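Local coordinates for protein ricin B lectin (Clostridium thermocellum, PDB 3VSF) that probably hydrolyses beta-1,3-galactan from the chain end as an exo-beta-1,3-galactanase, pairing a family 43 glycoside hydrolase domain with a galactose-binding ricin-type lectin domain, at residues G62-G74 / V86-E98. Sequence-based numbering, arbitrary orientation.
Sequences GMLKHGDYYYWYG and VSCYRSKDLVNWE
Strands 69-74 and 86-91 pair antiparallel at 160°, with Tyr70-Ser91 and Trp72-Tyr89 as hydrogen-bonded pairs; Trp72 N reaches Tyr89 O at 2.7 Å, almost straight. After Ser91 the chain turns back and brings the Trp97 indole onto the face carrying Tyr70 and Trp72. The edge of the Trp72 six-membered ring points at the face of the Trp97 five-membered ring, planes 67° apart, and Trp72 CB lies over the Trp97 six-membered ring, 3.7 Å from Trp97 CZ3. Leu94, in the turn, sets CD1 over the centre of the Tyr70 ring, whose opposite face takes Lys65 CD, while Leu94 CD2 touches Met63 SD at 3.6 Å. Ser91 OG fixes this return by accepting from Leu94 N in an ST motif and donating to Asn96 O. At the end of the hairpin away from its connecting turn, Tyr69 is clamped between Lys92 CE over one face and Arg90 CD over the other. A bend at chi3 (57°) brings the Arg90 guanidinium into an off-centre cation-pi contact with that ring, and Arg90 NH2 is salt-bridged to Glu98 OE1 at 2.9 Å. These are the middle strands of a four-stranded family 43 beta-propeller blade, between 61-66 and 98-105; Val295 of strand 288-296 packs on Tyr70 and Leu94.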
ATOM      1  N   GLY A  62      12.048  -2.590  -4.217  1.00 71.07           N
ATOM      2  CA  GLY A  62      11.094  -2.791  -5.291  1.00 68.32           C
ATOM      3  C   GLY A  62      11.040  -4.264  -5.642  1.00 70.83           C
ATOM      4  O   GLY A  62      11.672  -5.084  -4.976  1.00 72.42           O
ATOM      5  N   MET A  63      10.295  -4.608  -6.687  1.00 69.88           N
ATOM      6  CA  MET A  63      10.148  -6.009  -7.068  1.00 72.63           C
ATOM      7  C   MET A  63       9.967  -6.208  -8.569  1.00 74.42           C
ATOM      8  O   MET A  63       9.398  -5.361  -9.259  1.00 73.00           O
ATOM      9  CB  MET A  63       8.986  -6.649  -6.306  1.00 74.14           C
ATOM     10  CG  MET A  63       8.773  -8.122  -6.609  1.00 75.88           C
ATOM     11  SD  MET A  63       7.634  -8.897  -5.451  1.00 76.49           S
ATOM     12  CE  MET A  63       8.496  -8.618  -3.907  1.00 75.58           C
ATOM     13  N   LEU A  64      10.458  -7.339  -9.065  1.00 77.08           N
ATOM     14  CA  LEU A  64      10.347  -7.677 -10.478  1.00 78.66           C
ATOM     15  C   LEU A  64       9.930  -9.133 -10.650  1.00 75.46           C
ATOM     16  O   LEU A  64      10.438 -10.020  -9.964  1.00 75.66           O
ATOM     17  CB  LEU A  64      11.679  -7.430 -11.189  1.00 77.17           C
ATOM     18  CG  LEU A  64      11.704  -7.687 -12.698  1.00 76.54           C
ATOM     19  CD1 LEU A  64      10.775  -6.725 -13.421  1.00 75.21           C
ATOM     20  CD2 LEU A  64      13.120  -7.571 -13.233  1.00 81.26           C
ATOM     21  N   LYS A  65       9.000  -9.372 -11.567  1.00 76.08           N
ATOM     22  CA  LYS A  65       8.544 -10.724 -11.860  1.00 80.45           C
ATOM     23  C   LYS A  65       9.143 -11.219 -13.169  1.00 82.95           C
ATOM     24  O   LYS A  65       8.760 -10.768 -14.248  1.00 83.63           O
ATOM     25  CB  LYS A  65       7.016 -10.771 -11.928  1.00 77.99           C
ATOM     26  CG  LYS A  65       6.445 -12.096 -12.417  1.00 82.14           C
ATOM     27  CD  LYS A  65       6.900 -13.261 -11.550  1.00 86.87           C
ATOM     28  CE  LYS A  65       6.105 -14.523 -11.859  1.00 85.12           C
ATOM     29  NZ  LYS A  65       6.161 -14.883 -13.302  1.00 88.25           N
ATOM     30  N   HIS A  66      10.092 -12.144 -13.069  1.00 83.77           N
ATOM     31  CA  HIS A  66      10.727 -12.708 -14.253  1.00 86.43           C
ATOM     32  C   HIS A  66      10.809 -14.226 -14.152  1.00 88.26           C
ATOM     33  O   HIS A  66      11.322 -14.768 -13.173  1.00 87.24           O
ATOM     34  CB  HIS A  66      12.122 -12.111 -14.453  1.00 89.09           C
ATOM     35  CG  HIS A  66      12.730 -12.431 -15.782  1.00 89.52           C
ATOM     36  ND1 HIS A  66      13.643 -13.449 -15.958  1.00 88.52           N
ATOM     37  CD2 HIS A  66      12.553 -11.870 -17.001  1.00 88.00           C
ATOM     38  CE1 HIS A  66      14.003 -13.499 -17.229  1.00 90.76           C
ATOM     39  NE2 HIS A  66      13.356 -12.552 -17.883  1.00 89.89           N
ATOM     40  N   GLY A  67      10.299 -14.907 -15.172  1.00 87.85           N
ATOM     41  CA  GLY A  67      10.304 -16.358 -15.195  1.00 86.83           C
ATOM     42  C   GLY A  67       9.349 -16.950 -14.179  1.00 88.12           C
ATOM     43  O   GLY A  67       8.136 -16.760 -14.268  1.00 86.97           O
ATOM     44  N   ASP A  68       9.898 -17.669 -13.206  1.00 89.34           N
ATOM     45  CA  ASP A  68       9.085 -18.339 -12.199  1.00 91.10           C
ATOM     46  C   ASP A  68       9.276 -17.724 -10.817  1.00 91.42           C
ATOM     47  O   ASP A  68       8.748 -18.232  -9.829  1.00 91.11           O
ATOM     48  CB  ASP A  68       9.423 -19.831 -12.149  1.00 92.42           C
ATOM     49  CG  ASP A  68       9.326 -20.498 -13.508  1.00 94.74           C
ATOM     50  OD1 ASP A  68       8.530 -20.028 -14.348  1.00 94.90           O
ATOM     51  OD2 ASP A  68      10.046 -21.494 -13.734  1.00 93.90           O
ATOM     52  N   TYR A  69      10.027 -16.630 -10.748  1.00 89.42           N
ATOM     53  CA  TYR A  69      10.367 -16.030  -9.463  1.00 87.62           C
ATOM     54  C   TYR A  69      10.030 -14.545  -9.366  1.00 84.98           C
ATOM     55  O   TYR A  69      10.079 -13.813 -10.354  1.00 85.52           O
ATOM     56  CB  TYR A  69      11.854 -16.233  -9.159  1.00 87.34           C
ATOM     57  CG  TYR A  69      12.263 -17.679  -9.004  1.00 91.55           C
ATOM     58  CD1 TYR A  69      12.193 -18.311  -7.770  1.00 91.59           C
ATOM     59  CD2 TYR A  69      12.727 -18.409 -10.090  1.00 92.67           C
ATOM     60  CE1 TYR A  69      12.570 -19.631  -7.621  1.00 94.78           C
ATOM     61  CE2 TYR A  69      13.106 -19.732  -9.951  1.00 93.51           C
ATOM     62  CZ  TYR A  69      13.026 -20.338  -8.714  1.00 95.83           C
ATOM     63  OH  TYR A  69      13.401 -21.654  -8.570  1.00 95.05           O
ATOM     64  N   TYR A  70       9.682 -14.114  -8.158  1.00 82.80           N
ATOM     65  CA  TYR A  70       9.537 -12.699  -7.851  1.00 80.82           C
ATOM     66  C   TYR A  70      10.794 -12.234  -7.125  1.00 79.04           C
ATOM     67  O   TYR A  70      11.160 -12.790  -6.090  1.00 78.92           O
ATOM     68  CB  TYR A  70       8.310 -12.454  -6.970  1.00 81.70           C
ATOM     69  CG  TYR A  70       6.986 -12.626  -7.683  1.00 80.70           C
ATOM     70  CD1 TYR A  70       6.377 -11.555  -8.324  1.00 79.64           C
ATOM     71  CD2 TYR A  70       6.342 -13.855  -7.708  1.00 80.93           C
ATOM     72  CE1 TYR A  70       5.167 -11.705  -8.975  1.00 80.53           C
ATOM     73  CE2 TYR A  70       5.132 -14.016  -8.358  1.00 82.55           C
ATOM     74  CZ  TYR A  70       4.549 -12.937  -8.989  1.00 82.95           C
ATOM     75  OH  TYR A  70       3.343 -13.091  -9.637  1.00 83.06           O
ATOM     76  N   TYR A  71      11.456 -11.222  -7.672  1.00 77.44           N
ATOM     77  CA  TYR A  71      12.696 -10.725  -7.088  1.00 77.00           C
ATOM     78  C   TYR A  71      12.487  -9.424  -6.320  1.00 74.72           C
ATOM     79  O   TYR A  71      11.920  -8.465  -6.842  1.00 72.26           O
ATOM     80  CB  TYR A  71      13.767 -10.547  -8.166  1.00 77.44           C
ATOM     81  CG  TYR A  71      14.216 -11.850  -8.791  1.00 81.47           C
ATOM     82  CD1 TYR A  71      13.622 -12.326  -9.953  1.00 81.98           C
ATOM     83  CD2 TYR A  71      15.229 -12.606  -8.218  1.00 83.34           C
ATOM     84  CE1 TYR A  71      14.026 -13.517 -10.526  1.00 85.19           C
ATOM     85  CE2 TYR A  71      15.641 -13.798  -8.784  1.00 84.00           C
ATOM     86  CZ  TYR A  71      15.036 -14.249  -9.939  1.00 85.62           C
ATOM     87  OH  TYR A  71      15.442 -15.435 -10.507  1.00 84.98           O
ATOM     88  N   TRP A  72      12.952  -9.405  -5.076  1.00 74.83           N
ATOM     89  CA  TRP A  72      12.804  -8.241  -4.212  1.00 75.91           C
ATOM     90  C   TRP A  72      14.154  -7.575  -3.964  1.00 74.93           C
ATOM     91  O   TRP A  72      15.024  -8.139  -3.300  1.00 74.92           O
ATOM     92  CB  TRP A  72      12.163  -8.652  -2.883  1.00 74.75           C
ATOM     93  CG  TRP A  72      11.945  -7.517  -1.925  1.00 72.21           C
ATOM     94  CD1 TRP A  72      12.116  -6.187  -2.172  1.00 75.32           C
ATOM     95  CD2 TRP A  72      11.517  -7.619  -0.561  1.00 71.73           C
ATOM     96  NE1 TRP A  72      11.822  -5.453  -1.049  1.00 75.23           N
ATOM     97  CE2 TRP A  72      11.450  -6.310  -0.045  1.00 73.54           C
ATOM     98  CE3 TRP A  72      11.183  -8.690   0.273  1.00 74.38           C
ATOM     99  CZ2 TRP A  72      11.063  -6.043   1.266  1.00 76.09           C
ATOM    100  CZ3 TRP A  72      10.799  -8.423   1.575  1.00 74.64           C
ATOM    101  CH2 TRP A  72      10.743  -7.111   2.058  1.00 74.99           C
ATOM    102  N   TYR A  73      14.323  -6.372  -4.503  1.00 72.60           N
ATOM    103  CA  TYR A  73      15.555  -5.619  -4.313  1.00 73.98           C
ATOM    104  C   TYR A  73      15.354  -4.531  -3.266  1.00 73.80           C
ATOM    105  O   TYR A  73      14.227  -4.114  -3.005  1.00 75.31           O
ATOM    106  CB  TYR A  73      16.010  -4.997  -5.633  1.00 75.12           C
ATOM    107  CG  TYR A  73      16.127  -5.983  -6.773  1.00 77.46           C
ATOM    108  CD1 TYR A  73      17.277  -6.741  -6.945  1.00 79.03           C
ATOM    109  CD2 TYR A  73      15.088  -6.155  -7.678  1.00 76.01           C
ATOM    110  CE1 TYR A  73      17.389  -7.644  -7.987  1.00 78.66           C
ATOM    111  CE2 TYR A  73      15.191  -7.054  -8.722  1.00 77.36           C
ATOM    112  CZ  TYR A  73      16.343  -7.795  -8.872  1.00 79.66           C
ATOM    113  OH  TYR A  73      16.449  -8.691  -9.911  1.00 79.92           O
ATOM    114  N   GLY A  74      16.452  -4.076  -2.671  1.00 73.27           N
ATOM    115  CA  GLY A  74      16.399  -3.030  -1.665  1.00 72.68           C
ATOM    116  C   GLY A  74      17.778  -2.689  -1.136  1.00 75.59           C
ATOM    117  O   GLY A  74      18.738  -3.419  -1.381  1.00 78.87           O
ATOM    118  N   VAL A  86      23.020  -3.422  -1.963  1.00 79.39           N
ATOM    119  CA  VAL A  86      21.658  -3.542  -2.466  1.00 77.15           C
ATOM    120  C   VAL A  86      21.256  -5.010  -2.506  1.00 80.29           C
ATOM    121  O   VAL A  86      21.555  -5.722  -3.464  1.00 81.83           O
ATOM    122  CB  VAL A  86      21.514  -2.928  -3.870  1.00 76.46           C
ATOM    123  CG1 VAL A  86      20.108  -3.151  -4.407  1.00 75.18           C
ATOM    124  CG2 VAL A  86      21.845  -1.446  -3.836  1.00 75.95           C
ATOM    125  N   SER A  87      20.580  -5.457  -1.452  1.00 78.25           N
ATOM    126  CA  SER A  87      20.228  -6.862  -1.300  1.00 78.84           C
ATOM    127  C   SER A  87      19.221  -7.331  -2.345  1.00 75.26           C
ATOM    128  O   SER A  87      18.543  -6.526  -2.981  1.00 75.63           O
ATOM    129  CB  SER A  87      19.681  -7.122   0.105  1.00 80.94           C
ATOM    130  OG  SER A  87      20.589  -6.667   1.093  1.00 84.05           O
ATOM    131  N   CYS A  88      19.137  -8.647  -2.514  1.00 75.32           N
ATOM    132  CA  CYS A  88      18.198  -9.245  -3.453  1.00 75.49           C
ATOM    133  C   CYS A  88      17.619 -10.536  -2.890  1.00 79.00           C
ATOM    134  O   CYS A  88      18.354 -11.468  -2.563  1.00 80.33           O
ATOM    135  CB  CYS A  88      18.878  -9.521  -4.794  1.00 75.61           C
ATOM    136  SG  CYS A  88      17.849 -10.430  -5.968  1.00 80.62           S
ATOM    137  N   TYR A  89      16.296 -10.585  -2.776  1.00 79.40           N
ATOM    138  CA  TYR A  89      15.617 -11.768  -2.264  1.00 77.00           C
ATOM    139  C   TYR A  89      14.716 -12.383  -3.329  1.00 78.13           C
ATOM    140  O   TYR A  89      14.076 -11.671  -4.102  1.00 78.28           O
ATOM    141  CB  TYR A  89      14.815 -11.422  -1.009  1.00 76.82           C
ATOM    142  CG  TYR A  89      15.669 -10.941   0.144  1.00 75.97           C
ATOM    143  CD1 TYR A  89      16.060  -9.612   0.236  1.00 75.22           C
ATOM    144  CD2 TYR A  89      16.082 -11.816   1.139  1.00 77.73           C
ATOM    145  CE1 TYR A  89      16.840  -9.169   1.288  1.00 75.64           C
ATOM    146  CE2 TYR A  89      16.860 -11.382   2.196  1.00 77.93           C
ATOM    147  CZ  TYR A  89      17.236 -10.057   2.265  1.00 77.68           C
ATOM    148  OH  TYR A  89      18.012  -9.621   3.314  1.00 78.24           O
ATOM    149  N   ARG A  90      14.670 -13.710  -3.359  1.00 81.19           N
ATOM    150  CA  ARG A  90      13.930 -14.435  -4.385  1.00 82.89           C
ATOM    151  C   ARG A  90      12.832 -15.296  -3.768  1.00 83.55           C
ATOM    152  O   ARG A  90      13.006 -15.849  -2.682  1.00 83.69           O
ATOM    153  CB  ARG A  90      14.891 -15.304  -5.198  1.00 83.45           C
ATOM    154  CG  ARG A  90      14.229 -16.173  -6.251  1.00 86.80           C
ATOM    155  CD  ARG A  90      15.259 -17.036  -6.960  1.00 91.36           C
ATOM    156  NE  ARG A  90      16.008 -17.869  -6.021  1.00 94.90           N
ATOM    157  CZ  ARG A  90      16.151 -19.185  -6.134  1.00 96.39           C
ATOM    158  NH1 ARG A  90      15.598 -19.829  -7.153  1.00 95.09           N
ATOM    159  NH2 ARG A  90      16.849 -19.858  -5.229  1.00 94.28           N
ATOM    160  N   SER A  91      11.702 -15.408  -4.462  1.00 81.62           N
ATOM    161  CA  SER A  91      10.582 -16.203  -3.968  1.00 83.72           C
ATOM    162  C   SER A  91       9.545 -16.495  -5.049  1.00 84.01           C
ATOM    163  O   SER A  91       9.444 -15.773  -6.040  1.00 82.51           O
ATOM    164  CB  SER A  91       9.911 -15.499  -2.786  1.00 81.64           C
ATOM    165  OG  SER A  91       8.797 -16.240  -2.319  1.00 82.37           O
ATOM    166  N   LYS A  92       8.777 -17.561  -4.845  1.00 83.02           N
ATOM    167  CA  LYS A  92       7.687 -17.917  -5.747  1.00 84.73           C
ATOM    168  C   LYS A  92       6.334 -17.669  -5.088  1.00 85.98           C
ATOM    169  O   LYS A  92       5.349 -17.364  -5.761  1.00 82.97           O
ATOM    170  CB  LYS A  92       7.788 -19.385  -6.165  1.00 85.16           C
ATOM    171  CG  LYS A  92       8.935 -19.700  -7.108  1.00 89.76           C
ATOM    172  CD  LYS A  92       8.914 -21.169  -7.508  1.00 90.93           C
ATOM    173  CE  LYS A  92       9.945 -21.468  -8.583  1.00 92.18           C
ATOM    174  NZ  LYS A  92       9.966 -22.911  -8.951  1.00 87.18           N
ATOM    175  N   ASP A  93       6.294 -17.805  -3.765  1.00 85.00           N
ATOM    176  CA  ASP A  93       5.050 -17.685  -3.015  1.00 80.48           C
ATOM    177  C   ASP A  93       4.828 -16.264  -2.501  1.00 79.98           C
ATOM    178  O   ASP A  93       3.738 -15.927  -2.040  1.00 80.92           O
ATOM    179  CB  ASP A  93       5.037 -18.672  -1.847  1.00 81.58           C
ATOM    180  CG  ASP A  93       5.967 -18.257  -0.725  1.00 81.58           C
ATOM    181  OD1 ASP A  93       5.465 -17.807   0.325  1.00 82.77           O
ATOM    182  OD2 ASP A  93       7.199 -18.374  -0.893  1.00 85.16           O
ATOM    183  N   LEU A  94       5.872 -15.442  -2.576  1.00 79.53           N
ATOM    184  CA  LEU A  94       5.801 -14.039  -2.166  1.00 76.48           C
ATOM    185  C   LEU A  94       5.754 -13.839  -0.651  1.00 76.80           C
ATOM    186  O   LEU A  94       5.562 -12.720  -0.175  1.00 77.04           O
ATOM    187  CB  LEU A  94       4.616 -13.331  -2.831  1.00 75.52           C
ATOM    188  CG  LEU A  94       4.819 -12.868  -4.275  1.00 77.76           C
ATOM    189  CD1 LEU A  94       3.514 -12.362  -4.871  1.00 77.59           C
ATOM    190  CD2 LEU A  94       5.893 -11.792  -4.338  1.00 77.55           C
ATOM    191  N   VAL A  95       5.932 -14.919   0.104  1.00 76.75           N
ATOM    192  CA  VAL A  95       5.943 -14.833   1.561  1.00 77.00           C
ATOM    193  C   VAL A  95       7.253 -15.364   2.138  1.00 78.45           C
ATOM    194  O   VAL A  95       7.815 -14.777   3.064  1.00 79.71           O
ATOM    195  CB  VAL A  95       4.751 -15.584   2.189  1.00 80.28           C
ATOM    196  CG1 VAL A  95       4.841 -15.553   3.710  1.00 78.67           C
ATOM    197  CG2 VAL A  95       3.436 -14.984   1.715  1.00 79.55           C
ATOM    198  N   ASN A  96       7.734 -16.475   1.589  1.00 79.68           N
ATOM    199  CA  ASN A  96       9.014 -17.044   1.999  1.00 83.21           C
ATOM    200  C   ASN A  96      10.143 -16.593   1.081  1.00 82.61           C
ATOM    201  O   ASN A  96      10.207 -16.992  -0.082  1.00 81.96           O
ATOM    202  CB  ASN A  96       8.944 -18.571   2.035  1.00 82.56           C
ATOM    203  CG  ASN A  96       7.930 -19.084   3.038  1.00 81.84           C
ATOM    204  OD1 ASN A  96       8.211 -19.173   4.233  1.00 80.45           O
ATOM    205  ND2 ASN A  96       6.743 -19.429   2.554  1.00 78.62           N
ATOM    206  N   TRP A  97      11.038 -15.766   1.611  1.00 81.69           N
ATOM    207  CA  TRP A  97      12.086 -15.157   0.799  1.00 83.55           C
ATOM    208  C   TRP A  97      13.460 -15.777   1.024  1.00 86.15           C
ATOM    209  O   TRP A  97      13.841 -16.086   2.152  1.00 85.96           O
ATOM    210  CB  TRP A  97      12.133 -13.648   1.046  1.00 81.43           C
ATOM    211  CG  TRP A  97      10.900 -12.955   0.574  1.00 80.78           C
ATOM    212  CD1 TRP A  97       9.813 -12.610   1.324  1.00 78.77           C
ATOM    213  CD2 TRP A  97      10.613 -12.542  -0.765  1.00 80.64           C
ATOM    214  NE1 TRP A  97       8.871 -11.997   0.533  1.00 80.14           N
ATOM    215  CE2 TRP A  97       9.338 -11.943  -0.753  1.00 79.80           C
ATOM    216  CE3 TRP A  97      11.314 -12.613  -1.972  1.00 81.44           C
ATOM    217  CZ2 TRP A  97       8.750 -11.421  -1.902  1.00 78.96           C
ATOM    218  CZ3 TRP A  97      10.728 -12.095  -3.110  1.00 81.41           C
ATOM    219  CH2 TRP A  97       9.458 -11.508  -3.068  1.00 81.11           C
ATOM    220  N   GLU A  98      14.200 -15.952  -0.066  1.00 85.15           N
ATOM    221  CA  GLU A  98      15.534 -16.533  -0.010  1.00 87.57           C
ATOM    222  C   GLU A  98      16.603 -15.483  -0.300  1.00 86.41           C
ATOM    223  O   GLU A  98      16.490 -14.712  -1.252  1.00 86.17           O
ATOM    224  CB  GLU A  98      15.651 -17.693  -1.002  1.00 89.09           C
ATOM    225  CG  GLU A  98      17.047 -18.285  -1.113  1.00 92.08           C
ATOM    226  CD  GLU A  98      17.111 -19.436  -2.098  1.00 97.45           C
ATOM    227  OE1 GLU A  98      16.040 -19.968  -2.461  1.00 96.45           O
ATOM    228  OE2 GLU A  98      18.230 -19.806  -2.513  1.00 96.56           O
TER